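Local coordinates for hypothetical protein (Nostoc punctiforme, PDB 2O62) that is of unknown function but pairs two calycin-like beta domains, the second resembling the C-terminal domain of an ATP synthase biogenesis factor, at residues N31-L39 with L50-D58. Sequence-based numbering, arbitrary orientation.
Sequences NDTSSRLCL and LTLSRSGKD
Leu-39 and Leu-50 meet through different first torsions: CG of Leu-39 stands anti to its carbonyl carbon (chi1 -72°), whereas that of Leu-50 is anti to the backbone N (chi1 177°). As a non-hydrogen-bonded pair on one face of the sheet, the two side chains run alongside each other in the same direction, with Leu-39 CD2 lying 3.6 Å from Leu-50 CD1. On the same face of the sheet, CD1 of Leu-52 packs against CB of Leu-37, and CG of Arg-54 reaches CB of Ser-35 at 3.8 Å. The Arg-54 chain bends at chi3, and its guanidinium is sandwiched near its rim between Leu-52 CD2 and Lys-57 CD on opposite faces.

Arg-36, Cys-38, Thr-51 and Ser-53 project from the other face, where Arg-36 forms a salt bridge with Glu-17 and Ser-53 OG is hydrogen-bonded to Asp-59. Both hydrogen-bonded pairs, Arg-36 with Ser-53 and Cys-38 with Thr-51, are doubly linked; the straightest bond runs from Cys-38 N to Thr-51 O (2.8 Å, 173° at the hydrogen). A further bond, Ser-55 N to Ser-34 O at 2.9 Å, carries the pairing into the type II turn of Arg-54 to Lys-57, which Lys-57 N closes on Arg-54 O. Strand 14-23 flanks 29-42 on its other edge, placing this antiparallel beta hairpin within the up-and-down meander of an N-terminal domain assigned to the calycin clan.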
loop_
_atom_site.group_PDB
_atom_site.type_symbol
_atom_site.label_atom_id
_atom_site.label_comp_id
_atom_site.label_asym_id
_atom_site.label_seq_id
_atom_site.Cartn_x
_atom_site.Cartn_y
_atom_site.Cartn_z
ATOM N N ASN A 31 -12.233 3.679 14.367
ATOM C CA ASN A 31 -11.449 3.621 15.580
ATOM C C ASN A 31 -10.055 4.139 15.285
ATOM O O ASN A 31 -9.461 3.804 14.253
ATOM C CB ASN A 31 -11.365 2.190 16.077
ATOM C CG ASN A 31 -10.746 2.089 17.454
ATOM O OD1 ASN A 31 -9.582 1.684 17.587
ATOM N ND2 ASN A 31 -11.488 2.500 18.490
ATOM N N ASP A 32 -9.551 4.963 16.176
ATOM C CA ASP A 32 -8.212 5.516 16.039
ATOM C C ASP A 32 -7.520 5.502 17.396
ATOM O O ASP A 32 -8.137 5.824 18.407
ATOM C CB ASP A 32 -8.323 6.925 15.531
ATOM C CG ASP A 32 -7.029 7.645 15.591
ATOM O OD1 ASP A 32 -6.261 7.516 14.602
ATOM O OD2 ASP A 32 -6.769 8.286 16.667
ATOM N N THR A 33 -6.237 5.141 17.408
ATOM C CA THR A 33 -5.477 5.057 18.636
ATOM C C THR A 33 -4.129 5.672 18.382
ATOM O O THR A 33 -3.423 5.248 17.450
ATOM C CB THR A 33 -5.281 3.612 19.083
ATOM O OG1 THR A 33 -6.543 2.936 19.101
ATOM C CG2 THR A 33 -4.633 3.577 20.462
ATOM N N SER A 34 -3.750 6.639 19.210
ATOM C CA SER A 34 -2.447 7.246 19.072
ATOM C C SER A 34 -1.332 6.231 19.375
ATOM O O SER A 34 -1.470 5.297 20.206
ATOM C CB SER A 34 -2.341 8.537 19.925
ATOM O OG SER A 34 -2.263 8.216 21.313
ATOM N N SER A 35 -0.232 6.408 18.664
ATOM C CA SER A 35 0.864 5.435 18.674
ATOM C C SER A 35 2.267 6.068 18.659
ATOM O O SER A 35 2.488 7.198 18.181
ATOM C CB SER A 35 0.697 4.482 17.497
ATOM O OG SER A 35 0.845 5.156 16.263
ATOM N N ARG A 36 3.196 5.324 19.276
ATOM C CA ARG A 36 4.628 5.605 19.214
ATOM C C ARG A 36 5.296 4.253 18.985
ATOM O O ARG A 36 5.085 3.311 19.764
ATOM C CB ARG A 36 5.136 6.231 20.521
ATOM C CG ARG A 36 6.523 6.850 20.435
ATOM C CD ARG A 36 6.853 7.748 21.657
ATOM N NE ARG A 36 8.276 8.116 21.720
ATOM C CZ ARG A 36 8.790 9.339 21.550
ATOM N NH1 ARG A 36 8.017 10.402 21.301
ATOM N NH2 ARG A 36 10.104 9.498 21.642
ATOM N N LEU A 37 6.067 4.159 17.900
ATOM C CA LEU A 37 6.711 2.919 17.474
ATOM C C LEU A 37 8.177 3.228 17.379
ATOM O O LEU A 37 8.620 3.994 16.535
ATOM C CB LEU A 37 6.170 2.441 16.132
ATOM C CG LEU A 37 6.530 1.021 15.656
ATOM C CD1 LEU A 37 5.533 0.624 14.596
ATOM C CD2 LEU A 37 7.842 0.919 15.089
ATOM N N CYS A 38 8.916 2.624 18.274
ATOM C CA CYS A 38 10.366 2.785 18.262
ATOM C C CYS A 38 11.007 1.547 17.663
ATOM O O CYS A 38 10.769 0.435 18.075
ATOM C CB CYS A 38 10.957 3.058 19.643
ATOM S SG CYS A 38 12.777 3.217 19.639
ATOM N N LEU A 39 11.802 1.778 16.630
ATOM C CA LEU A 39 12.618 0.733 16.020
ATOM C C LEU A 39 14.050 1.145 16.260
ATOM O O LEU A 39 14.536 2.164 15.751
ATOM C CB LEU A 39 12.396 0.587 14.517
ATOM C CG LEU A 39 11.103 -0.027 14.005
ATOM C CD1 LEU A 39 11.024 0.106 12.473
ATOM C CD2 LEU A 39 11.041 -1.519 14.404
ATOM N N LEU A 50 11.690 -3.642 18.489
ATOM C CA LEU A 50 10.504 -2.863 18.198
ATOM C C LEU A 50 9.712 -2.642 19.475
ATOM O O LEU A 50 9.441 -3.599 20.189
ATOM C CB LEU A 50 9.658 -3.611 17.182
ATOM C CG LEU A 50 8.314 -2.989 16.772
ATOM C CD1 LEU A 50 8.019 -3.313 15.348
ATOM C CD2 LEU A 50 7.142 -3.440 17.665
ATOM N N THR A 51 9.385 -1.381 19.791
ATOM C CA THR A 51 8.583 -1.068 20.985
ATOM C C THR A 51 7.417 -0.249 20.457
ATOM O O THR A 51 7.624 0.885 20.054
ATOM C CB THR A 51 9.361 -0.276 22.054
ATOM O OG1 THR A 51 10.545 -0.984 22.447
ATOM C CG2 THR A 51 8.514 -0.090 23.305
ATOM N N LEU A 52 6.234 -0.866 20.408
ATOM C CA LEU A 52 4.994 -0.215 20.007
ATOM C C LEU A 52 4.133 0.117 21.231
ATOM O O LEU A 52 3.653 -0.775 21.956
ATOM C CB LEU A 52 4.213 -1.070 19.022
ATOM C CG LEU A 52 2.825 -0.559 18.603
ATOM C CD1 LEU A 52 2.912 0.774 17.930
ATOM C CD2 LEU A 52 2.162 -1.549 17.698
ATOM N N SER A 53 3.987 1.418 21.482
ATOM C CA SER A 53 3.077 1.923 22.516
ATOM C C SER A 53 1.851 2.508 21.816
ATOM O O SER A 53 1.984 3.291 20.880
ATOM C CB SER A 53 3.754 3.006 23.351
ATOM O OG SER A 53 4.940 2.524 23.916
ATOM N N ARG A 54 0.661 2.108 22.262
ATOM C CA ARG A 54 -0.600 2.720 21.793
ATOM C C ARG A 54 -1.463 3.175 22.979
ATOM O O ARG A 54 -1.477 2.548 24.041
ATOM C CB ARG A 54 -1.397 1.757 20.906
ATOM C CG ARG A 54 -0.798 1.562 19.512
ATOM C CD ARG A 54 -1.299 0.329 18.832
ATOM N NE ARG A 54 -1.020 -0.823 19.667
ATOM C CZ ARG A 54 -1.346 -2.076 19.370
ATOM N NH1 ARG A 54 -1.930 -2.369 18.225
ATOM N NH2 ARG A 54 -1.053 -3.054 20.229
ATOM N N SER A 55 -2.177 4.280 22.806
ATOM C CA SER A 55 -2.944 4.856 23.907
ATOM C C SER A 55 -4.001 3.869 24.424
ATOM O O SER A 55 -4.802 3.361 23.652
ATOM C CB SER A 55 -3.606 6.157 23.461
ATOM O OG SER A 55 -4.161 6.854 24.554
ATOM N N GLY A 56 -3.978 3.624 25.726
ATOM C CA GLY A 56 -4.924 2.710 26.371
ATOM C C GLY A 56 -4.612 1.228 26.223
ATOM O O GLY A 56 -5.441 0.383 26.596
ATOM N N LYS A 57 -3.429 0.900 25.696
ATOM C CA LYS A 57 -3.037 -0.484 25.444
ATOM C C LYS A 57 -1.686 -0.788 26.094
ATOM O O LYS A 57 -0.922 0.113 26.402
ATOM C CB LYS A 57 -2.977 -0.741 23.939
ATOM C CG LYS A 57 -4.300 -0.629 23.260
ATOM C CD LYS A 57 -4.182 -0.869 21.796
ATOM C CE LYS A 57 -5.491 -0.613 21.066
ATOM N NZ LYS A 57 -6.440 -1.744 21.201
ATOM N N ASP A 58 -1.397 -2.063 26.318
ATOM C CA ASP A 58 -0.078 -2.457 26.806
ATOM C C ASP A 58 0.905 -2.287 25.677
ATOM O O ASP A 58 0.525 -2.427 24.518
ATOM C CB ASP A 58 -0.045 -3.931 27.241
ATOM C CG ASP A 58 -1.014 -4.239 28.390
ATOM O OD1 ASP A 58 -1.001 -3.493 29.396
ATOM O OD2 ASP A 58 -1.768 -5.242 28.264
#